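Local atomic coordinates of heme-binding protein A / AI-2 binding protein A (Helicobacter pylori SS1, PDB entry 6OFQ), a protein that binds peptides in the periplasm and probably hands them to an ABC transporter for uptake. Residues Glu25-Gly30 with Pro236-Leu240; Phe68-Thr73 with Thr519-Arg525; Lys512-Tyr516 with Lys528-Glu532. One frame throughout, in Å; residues are numbered along the deposited sequence.

Contact 1 of 3, residues Glu25-Gly30 with Pro236-Leu240; sequences EQKRFG and PKAYL
F29 and G30 run beside Y239 and L240, and the amide of G30 bonds to the carbonyl oxygen of Y239 (N to O 2.8 Å); a type I turn from Q26 to F29 precedes this bond. The Y239 hydroxyl gives its proton to the syn lone pair of E25 (OH to OE1 2.7 Å) and accepts from R28 (NH1 to OH 3.1 Å), the oxygen lying near the guanidinium plane, so two bonds fix the phenol end. R28 reaches it because its chain, extended from CG to NE, runs past the tyrosine ring. E25 OE2 sits over a face of the R28 guanidinium and pairs with it by charge alone. R28 CB lies over one face of the Y239 ring, offset toward the rim and 3.9 Å from its centroid, a CH-pi contact. At about a right angle to Y239, F29 turns a face to the tyrosine's CD1 edge in a T-shaped stack, planes 71° apart. An edge-to-face contact between Y239 and Y530 leads on toward the C terminus. The arrangement is a surface contact that joins the N-terminal helix and turn to the loop between strands 224-229 and 242-247 of the mixed sheet of this solute-binding protein.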
loop_
_atom_site.group_PDB
_atom_site.type_symbol
_atom_site.label_atom_id
_atom_site.label_comp_id
_atom_site.label_asym_id
_atom_site.label_seq_id
_atom_site.Cartn_x
_atom_site.Cartn_y
_atom_site.Cartn_z
ATOM N N GLU A 25 -7.435 -31.867 -3.465
ATOM C CA GLU A 25 -7.989 -30.596 -2.985
ATOM C C GLU A 25 -8.453 -30.781 -1.535
ATOM O O GLU A 25 -8.251 -29.933 -0.660
ATOM C CB GLU A 25 -9.229 -30.101 -3.720
ATOM C CG GLU A 25 -9.049 -29.106 -4.846
ATOM C CD GLU A 25 -8.269 -27.878 -4.443
ATOM O OE1 GLU A 25 -8.812 -27.107 -3.656
ATOM O OE2 GLU A 25 -7.179 -27.691 -5.022
ATOM N N GLN A 26 -9.185 -31.854 -1.302
ATOM C CA GLN A 26 -9.737 -32.138 0.032
ATOM C C GLN A 26 -8.700 -32.143 1.156
ATOM O O GLN A 26 -8.936 -31.620 2.247
ATOM C CB GLN A 26 -10.454 -33.498 -0.001
ATOM C CG GLN A 26 -11.092 -33.932 1.314
ATOM C CD GLN A 26 -12.006 -32.885 1.935
ATOM O OE1 GLN A 26 -12.997 -32.474 1.324
ATOM N NE2 GLN A 26 -11.707 -32.483 3.174
ATOM N N LYS A 27 -7.538 -32.712 0.866
ATOM C CA LYS A 27 -6.451 -32.772 1.822
ATOM C C LYS A 27 -5.904 -31.382 2.195
ATOM O O LYS A 27 -5.193 -31.251 3.195
ATOM C CB LYS A 27 -5.312 -33.632 1.276
ATOM C CG LYS A 27 -5.676 -35.090 1.010
ATOM C CD LYS A 27 -4.421 -35.963 1.077
ATOM C CE LYS A 27 -4.409 -37.124 0.091
ATOM N NZ LYS A 27 -3.226 -37.985 0.383
ATOM N N ARG A 28 -6.177 -30.366 1.368
ATOM C CA ARG A 28 -5.728 -29.011 1.656
ATOM C C ARG A 28 -6.445 -28.390 2.831
ATOM O O ARG A 28 -5.885 -27.485 3.459
ATOM C CB ARG A 28 -5.843 -28.127 0.426
ATOM C CG ARG A 28 -4.894 -28.556 -0.678
ATOM C CD ARG A 28 -5.030 -27.635 -1.862
ATOM N NE ARG A 28 -4.066 -27.926 -2.911
ATOM C CZ ARG A 28 -3.814 -27.133 -3.943
ATOM N NH1 ARG A 28 -4.478 -26.016 -4.138
ATOM N NH2 ARG A 28 -2.905 -27.532 -4.821
ATOM N N PHE A 29 -7.678 -28.772 3.135
ATOM C CA PHE A 29 -8.458 -28.070 4.123
ATOM C C PHE A 29 -8.073 -28.332 5.567
ATOM O O PHE A 29 -7.625 -29.457 5.887
ATOM C CB PHE A 29 -9.948 -28.410 3.964
ATOM C CG PHE A 29 -10.576 -27.774 2.755
ATOM C CD1 PHE A 29 -10.544 -28.429 1.545
ATOM C CD2 PHE A 29 -11.148 -26.527 2.830
ATOM C CE1 PHE A 29 -11.061 -27.818 0.425
ATOM C CE2 PHE A 29 -11.694 -25.902 1.720
ATOM C CZ PHE A 29 -11.660 -26.589 0.531
ATOM N N GLY A 30 -8.119 -27.258 6.346
ATOM C CA GLY A 30 -7.964 -27.376 7.791
ATOM C C GLY A 30 -6.654 -26.750 8.268
ATOM O O GLY A 30 -5.574 -26.974 7.667
ATOM N N PRO A 236 -14.768 -19.526 -3.555
ATOM C CA PRO A 236 -14.160 -20.814 -3.144
ATOM C C PRO A 236 -13.752 -20.696 -1.684
ATOM O O PRO A 236 -13.118 -19.694 -1.290
ATOM C CB PRO A 236 -12.924 -20.978 -4.010
ATOM C CG PRO A 236 -13.096 -20.002 -5.128
ATOM C CD PRO A 236 -13.994 -18.889 -4.632
ATOM N N LYS A 237 -14.186 -21.635 -0.860
ATOM C CA LYS A 237 -13.974 -21.509 0.584
ATOM C C LYS A 237 -12.468 -21.504 0.938
ATOM O O LYS A 237 -11.687 -22.209 0.287
ATOM C CB LYS A 237 -14.747 -22.602 1.341
ATOM C CG LYS A 237 -16.233 -22.718 1.023
ATOM C CD LYS A 237 -16.987 -21.503 1.483
ATOM C CE LYS A 237 -18.477 -21.615 1.135
ATOM N NZ LYS A 237 -18.574 -21.234 -0.299
ATOM N N ALA A 238 -12.117 -20.687 1.922
ATOM C CA ALA A 238 -10.744 -20.706 2.390
ATOM C C ALA A 238 -10.361 -22.103 2.853
ATOM O O ALA A 238 -11.182 -22.859 3.423
ATOM C CB ALA A 238 -10.587 -19.736 3.546
ATOM N N TYR A 239 -9.072 -22.421 2.767
ATOM C CA TYR A 239 -8.603 -23.683 3.306
ATOM C C TYR A 239 -8.430 -23.704 4.799
ATOM O O TYR A 239 -8.745 -24.687 5.493
ATOM C CB TYR A 239 -7.315 -24.148 2.672
ATOM C CG TYR A 239 -7.313 -24.353 1.171
ATOM C CD1 TYR A 239 -8.082 -25.357 0.577
ATOM C CD2 TYR A 239 -6.467 -23.633 0.352
ATOM C CE1 TYR A 239 -8.088 -25.540 -0.795
ATOM C CE2 TYR A 239 -6.421 -23.847 -0.991
ATOM C CZ TYR A 239 -7.204 -24.830 -1.574
ATOM O OH TYR A 239 -7.133 -25.112 -2.934
ATOM N N LEU A 240 -7.865 -22.619 5.318
ATOM C CA LEU A 240 -7.546 -22.524 6.725
ATOM C C LEU A 240 -8.758 -22.260 7.590
ATOM O O LEU A 240 -9.677 -21.502 7.215
ATOM C CB LEU A 240 -6.541 -21.378 6.930
ATOM C CG LEU A 240 -5.165 -21.657 6.347
ATOM C CD1 LEU A 240 -4.406 -20.355 6.131
ATOM C CD2 LEU A 240 -4.336 -22.611 7.217
#

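Contact 2 of 3, residues Phe68-Thr73 with Thr519-Arg525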
loop_
_atom_site.group_PDB
_atom_site.type_symbol
_atom_site.label_atom_id
_atom_site.label_comp_id
_atom_site.label_asym_id
_atom_site.label_seq_id
_atom_site.Cartn_x
_atom_site.Cartn_y
_atom_site.Cartn_z
ATOM N N PHE A 68 -8.330 -8.857 -7.496
ATOM C CA PHE A 68 -7.145 -9.308 -8.267
ATOM C C PHE A 68 -6.982 -10.794 -8.063
ATOM O O PHE A 68 -6.927 -11.303 -6.925
ATOM C CB PHE A 68 -5.928 -8.486 -7.846
ATOM C CG PHE A 68 -6.134 -7.056 -8.212
ATOM C CD1 PHE A 68 -5.955 -6.649 -9.536
ATOM C CD2 PHE A 68 -6.477 -6.143 -7.264
ATOM C CE1 PHE A 68 -6.225 -5.329 -9.876
ATOM C CE2 PHE A 68 -6.747 -4.833 -7.608
ATOM C CZ PHE A 68 -6.690 -4.443 -8.921
ATOM N N LYS A 69 -6.900 -11.546 -9.141
ATOM C CA LYS A 69 -6.755 -12.988 -9.007
ATOM C C LYS A 69 -5.463 -13.308 -8.213
ATOM O O LYS A 69 -4.409 -12.743 -8.467
ATOM C CB LYS A 69 -6.646 -13.578 -10.417
ATOM C CG LYS A 69 -6.282 -15.053 -10.416
ATOM C CD LYS A 69 -6.410 -15.644 -11.801
ATOM C CE LYS A 69 -5.885 -17.059 -11.796
ATOM N NZ LYS A 69 -5.918 -17.542 -13.209
ATOM N N TYR A 70 -5.586 -14.102 -7.149
ATOM C CA TYR A 70 -4.456 -14.272 -6.231
ATOM C C TYR A 70 -3.156 -14.662 -6.877
ATOM O O TYR A 70 -3.134 -15.541 -7.755
ATOM C CB TYR A 70 -4.875 -15.226 -5.091
ATOM C CG TYR A 70 -3.822 -15.242 -3.993
ATOM C CD1 TYR A 70 -3.654 -14.118 -3.197
ATOM C CD2 TYR A 70 -2.893 -16.260 -3.838
ATOM C CE1 TYR A 70 -2.614 -14.038 -2.269
ATOM C CE2 TYR A 70 -1.904 -16.190 -2.862
ATOM C CZ TYR A 70 -1.705 -15.066 -2.099
ATOM O OH TYR A 70 -0.690 -14.968 -1.205
ATOM N N GLY A 71 -2.114 -13.898 -6.568
ATOM C CA GLY A 71 -0.800 -14.143 -7.135
ATOM C C GLY A 71 -0.484 -13.338 -8.372
ATOM O O GLY A 71 0.602 -13.417 -8.958
ATOM N N THR A 72 -1.474 -12.546 -8.774
ATOM C CA THR A 72 -1.441 -11.845 -10.078
ATOM C C THR A 72 -1.847 -10.375 -9.895
ATOM O O THR A 72 -2.251 -9.938 -8.805
ATOM C CB THR A 72 -2.355 -12.465 -11.153
ATOM O OG1 THR A 72 -3.691 -12.008 -10.993
ATOM C CG2 THR A 72 -2.250 -13.958 -11.163
ATOM N N THR A 73 -1.800 -9.638 -11.017
ATOM C CA THR A 73 -2.355 -8.287 -11.124
ATOM C C THR A 73 -3.562 -8.223 -12.058
ATOM O O THR A 73 -3.946 -7.142 -12.500
ATOM C CB THR A 73 -1.274 -7.286 -11.564
ATOM O OG1 THR A 73 -0.909 -7.567 -12.910
ATOM C CG2 THR A 73 -0.038 -7.392 -10.625
ATOM N N THR A 519 3.989 -12.797 -5.536
ATOM C CA THR A 519 3.698 -12.121 -6.808
ATOM C C THR A 519 2.322 -11.476 -6.793
ATOM O O THR A 519 1.432 -11.850 -6.044
ATOM C CB THR A 519 3.805 -13.117 -7.967
ATOM O OG1 THR A 519 2.934 -14.235 -7.781
ATOM C CG2 THR A 519 5.288 -13.600 -8.096
ATOM N N GLY A 520 2.165 -10.493 -7.673
ATOM C CA GLY A 520 0.889 -9.802 -7.873
ATOM C C GLY A 520 0.609 -8.822 -6.766
ATOM O O GLY A 520 1.514 -8.340 -6.097
ATOM N N VAL A 521 -0.639 -8.391 -6.626
ATOM C CA VAL A 521 -1.032 -7.390 -5.612
ATOM C C VAL A 521 -1.962 -8.052 -4.583
ATOM O O VAL A 521 -2.558 -9.113 -4.768
ATOM C CB VAL A 521 -1.668 -6.154 -6.305
ATOM C CG1 VAL A 521 -0.657 -5.429 -7.200
ATOM C CG2 VAL A 521 -2.918 -6.550 -7.070
ATOM N N SER A 522 -2.168 -7.348 -3.496
ATOM C CA SER A 522 -2.919 -7.833 -2.341
ATOM C C SER A 522 -2.443 -9.237 -1.943
ATOM O O SER A 522 -3.193 -10.231 -1.927
ATOM C CB SER A 522 -4.439 -7.771 -2.565
ATOM O OG SER A 522 -5.107 -8.041 -1.320
ATOM N N VAL A 523 -1.154 -9.327 -1.648
ATOM C CA VAL A 523 -0.542 -10.629 -1.438
ATOM C C VAL A 523 -0.862 -11.332 -0.126
ATOM O O VAL A 523 -0.610 -12.515 0.025
ATOM C CB VAL A 523 1.008 -10.580 -1.637
ATOM C CG1 VAL A 523 1.359 -9.972 -2.980
ATOM C CG2 VAL A 523 1.657 -9.782 -0.514
ATOM N N ASN A 524 -1.317 -10.543 0.849
ATOM C CA ASN A 524 -1.606 -11.063 2.192
ATOM C C ASN A 524 -3.027 -11.454 2.435
ATOM O O ASN A 524 -3.498 -11.473 3.571
ATOM C CB ASN A 524 -1.059 -10.122 3.262
ATOM C CG ASN A 524 0.459 -10.029 3.173
ATOM O OD1 ASN A 524 1.151 -11.036 3.080
ATOM N ND2 ASN A 524 0.979 -8.802 3.114
ATOM N N ARG A 525 -3.730 -11.789 1.357
ATOM C CA ARG A 525 -4.973 -12.556 1.438
ATOM C C ARG A 525 -4.583 -14.016 1.637
ATOM O O ARG A 525 -3.667 -14.524 0.960
ATOM C CB ARG A 525 -5.740 -12.421 0.131
ATOM C CG ARG A 525 -6.348 -11.039 0.006
ATOM C CD ARG A 525 -6.979 -10.814 -1.351
ATOM N NE ARG A 525 -5.970 -10.813 -2.406
ATOM C CZ ARG A 525 -6.230 -11.015 -3.665
ATOM N NH1 ARG A 525 -7.441 -11.320 -4.074
ATOM N NH2 ARG A 525 -5.238 -10.891 -4.536
HETATM O O HOH W 1 -2.090 -11.724 -4.914
#
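The loop that follows strand 66-68 meets an irregular segment where T72 passes G520, their CA atoms 3.8 Å apart; a type II turn from K69 to T72 shapes one and a type I turn from S522 to R525 the other. The V521 amide bonds to T72 O (N to O 3.1 Å), while the hydroxyl of T519 donates to G71 O (OG1 to O 2.7 Å). R525 carries much of the rest. A bend at chi3 (-66°) turns its guanidinium toward F68, and NH1 and NH2 both grip the carbonyl oxygen of F68 end-on, the oxygen lying in the guanidinium plane; R525 NH1 to F68 O is 2.9 Å. R525 NE makes a nearly straight bond to S522 O (2.9 Å), and NH2 also reaches V521 O, which holds the group's rotation. The Y70 ring runs past R525 in the opposite direction, with CD1 over one guanidinium face and the two planes 70° apart. Y70 OH donates to V523 O (2.7 Å) and in turn accepts from the amide of K517. V521 CG2 lies over a face of the F68 ring, 3.5 Å from CG, and T73 CG2 comes beside G520 CA and V521 CG1. Water 1 joins the segments again, accepting from G71 N and donating to V521 O. Backbone carbonyls thus take most of the donors. The buried guanidinium is met by F68 O across the contact and by V521 O and S522 O of its own segment, without a carboxylate from 68-73, so its positive charge is probably eased by the carbonyl dipoles.

Contact 3 of 3, residues Lys512-Tyr516 with Lys528-Glu532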
loop_
_atom_site.group_PDB
_atom_site.type_symbol
_atom_site.label_atom_id
_atom_site.label_comp_id
_atom_site.label_asym_id
_atom_site.label_seq_id
_atom_site.Cartn_x
_atom_site.Cartn_y
_atom_site.Cartn_z
ATOM N N LYS A 512 5.829 -26.539 5.221
ATOM C CA LYS A 512 4.454 -27.047 5.186
ATOM C C LYS A 512 3.456 -25.985 4.733
ATOM O O LYS A 512 2.324 -26.306 4.412
ATOM C CB LYS A 512 3.951 -27.513 6.577
ATOM C CG LYS A 512 3.765 -26.419 7.626
ATOM C CD LYS A 512 3.157 -26.714 9.025
ATOM C CE LYS A 512 4.277 -27.168 9.906
ATOM N NZ LYS A 512 3.783 -27.626 11.243
ATOM N N VAL A 513 3.810 -24.709 4.773
ATOM C CA VAL A 513 2.876 -23.644 4.367
ATOM C C VAL A 513 2.973 -23.493 2.835
ATOM O O VAL A 513 4.027 -23.145 2.317
ATOM C CB VAL A 513 3.181 -22.308 5.084
ATOM C CG1 VAL A 513 2.262 -21.200 4.563
ATOM C CG2 VAL A 513 3.077 -22.475 6.595
ATOM N N LYS A 514 1.853 -23.778 2.193
ATOM C CA LYS A 514 1.757 -23.766 0.738
ATOM C C LYS A 514 0.713 -22.771 0.292
ATOM O O LYS A 514 -0.174 -22.394 1.059
ATOM C CB LYS A 514 1.236 -25.108 0.250
ATOM C CG LYS A 514 2.080 -26.305 0.644
ATOM C CD LYS A 514 3.481 -26.183 0.136
ATOM C CE LYS A 514 4.241 -27.447 0.530
ATOM N NZ LYS A 514 5.506 -27.446 -0.243
ATOM N N GLY A 515 0.856 -22.337 -0.972
ATOM C CA GLY A 515 -0.180 -21.515 -1.565
ATOM C C GLY A 515 0.023 -20.024 -1.439
ATOM O O GLY A 515 -0.706 -19.267 -2.115
ATOM N N TYR A 516 0.876 -19.603 -0.525
ATOM C CA TYR A 516 1.162 -18.179 -0.434
ATOM C C TYR A 516 1.931 -17.770 -1.687
ATOM O O TYR A 516 2.794 -18.520 -2.139
ATOM C CB TYR A 516 1.980 -17.876 0.809
ATOM C CG TYR A 516 2.278 -16.407 1.047
ATOM C CD1 TYR A 516 1.333 -15.596 1.670
ATOM C CD2 TYR A 516 3.445 -15.824 0.596
ATOM C CE1 TYR A 516 1.598 -14.275 1.953
ATOM C CE2 TYR A 516 3.721 -14.499 0.865
ATOM C CZ TYR A 516 2.763 -13.727 1.480
ATOM O OH TYR A 516 2.999 -12.374 1.743
ATOM N N LYS A 528 -6.013 -18.800 -0.203
ATOM C CA LYS A 528 -5.409 -19.888 -1.012
ATOM C C LYS A 528 -4.319 -20.604 -0.251
ATOM O O LYS A 528 -3.726 -21.543 -0.745
ATOM C CB LYS A 528 -4.875 -19.397 -2.362
ATOM C CG LYS A 528 -5.819 -18.493 -3.124
ATOM C CD LYS A 528 -7.184 -19.144 -3.346
ATOM C CE LYS A 528 -8.116 -18.210 -4.114
ATOM N NZ LYS A 528 -9.468 -18.765 -4.291
ATOM N N VAL A 529 -4.014 -20.157 0.982
ATOM C CA VAL A 529 -2.893 -20.765 1.739
ATOM C C VAL A 529 -3.383 -22.035 2.426
ATOM O O VAL A 529 -4.501 -22.073 2.936
ATOM C CB VAL A 529 -2.349 -19.765 2.790
ATOM C CG1 VAL A 529 -1.213 -20.385 3.603
ATOM C CG2 VAL A 529 -1.794 -18.584 2.015
ATOM N N TYR A 530 -2.553 -23.078 2.446
ATOM C CA TYR A 530 -2.971 -24.293 3.150
ATOM C C TYR A 530 -1.729 -24.908 3.738
ATOM O O TYR A 530 -0.571 -24.539 3.453
ATOM C CB TYR A 530 -3.672 -25.299 2.208
ATOM C CG TYR A 530 -2.854 -25.833 1.063
ATOM C CD1 TYR A 530 -2.695 -25.119 -0.135
ATOM C CD2 TYR A 530 -2.136 -27.005 1.171
ATOM C CE1 TYR A 530 -1.927 -25.593 -1.174
ATOM C CE2 TYR A 530 -1.393 -27.486 0.122
ATOM C CZ TYR A 530 -1.301 -26.813 -1.086
ATOM O OH TYR A 530 -0.567 -27.324 -2.156
ATOM N N LEU A 531 -1.998 -25.849 4.650
ATOM C CA LEU A 531 -0.924 -26.593 5.297
ATOM C C LEU A 531 -0.852 -28.008 4.753
ATOM O O LEU A 531 -1.866 -28.696 4.673
ATOM C CB LEU A 531 -1.205 -26.618 6.799
ATOM C CG LEU A 531 -1.454 -25.263 7.469
ATOM C CD1 LEU A 531 -1.650 -25.439 8.995
ATOM C CD2 LEU A 531 -0.353 -24.266 7.130
ATOM N N GLU A 532 0.354 -28.387 4.339
ATOM C CA GLU A 532 0.525 -29.621 3.602
ATOM C C GLU A 532 0.337 -30.755 4.582
ATOM O O GLU A 532 0.845 -30.704 5.694
ATOM C CB GLU A 532 1.898 -29.712 2.992
ATOM C CG GLU A 532 1.833 -30.987 2.167
ATOM C CD GLU A 532 2.926 -31.012 1.146
ATOM O OE1 GLU A 532 4.081 -31.140 1.627
ATOM O OE2 GLU A 532 2.556 -30.867 -0.041
HETATM O O HOH W 2 6.549 -30.170 0.922
#
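K512-Y516 and K528-E532 form an antiparallel ribbon whose regular strands are 513-514 and 530-531, the closing piece of the chain before its C terminus. Backbone bonds define its register. K514 and Y530 make the hydrogen-bonded pair, with K514 N to Y530 O at 2.8 Å and Y530 N to K514 O at 2.8 Å, and E532 N bonds to K512 O; V513 and L531 make the non-hydrogen-bonded pair between them. Two CA-H...O contacts, L531 CA to K512 O and V529 CA to K514 O, supplement these bonds. Beyond K514 the CA of G515 packs against K528 O. Apolar contacts occupy the face of V513 and L531, whose side chains lie side by side and point the same way, CG2 to CD2 3.9 Å. V513 CG1 also meets V529 CG1 at 3.7 Å, while V529 CG2 touches Y516 CB; the hydroxyl of Y516 is bonded to N524. On the face of K514 and Y530 the contact is CH-pi: K514 CB sits over the Y530 ring, 3.5 Å from its centroid and 20° off the normal. Y530 chi1 of 61° puts CG between the backbone N and the carbonyl carbon, folding the ring across the neighbouring strand. Charge is the last element. K514 NZ and E532 OE1 stand 4.4 Å apart, beyond a salt bridge, and water 2 spans them, accepting from K514 NZ at 3.1 Å and donating to E532 OE1 at 2.7 Å.

Overall arrangement
From the N terminus, the chain first lays down 25-30 and then 68-73, before 236-240 returns to 25-30 and closes a long loop as contact 1. Contact 2 closes only when 519-525 comes back to 68-73, so these two loops cross. Contact 3 follows contact 1 in series and also crosses contact 2: 519-525 lies in the connection between the ribbon's strands. Contact 3 touches both others, contact 1 with centres about 9 Å apart and contact 2 through N524 and Y516, whereas contacts 1 and 2 remain about 8 Å apart at their nearest atoms. The C-terminal ribbon and its connecting loop thereby join the N-terminal turn, the loop leading into strand 242-247 and the loop between strands 66-68 and 75-85.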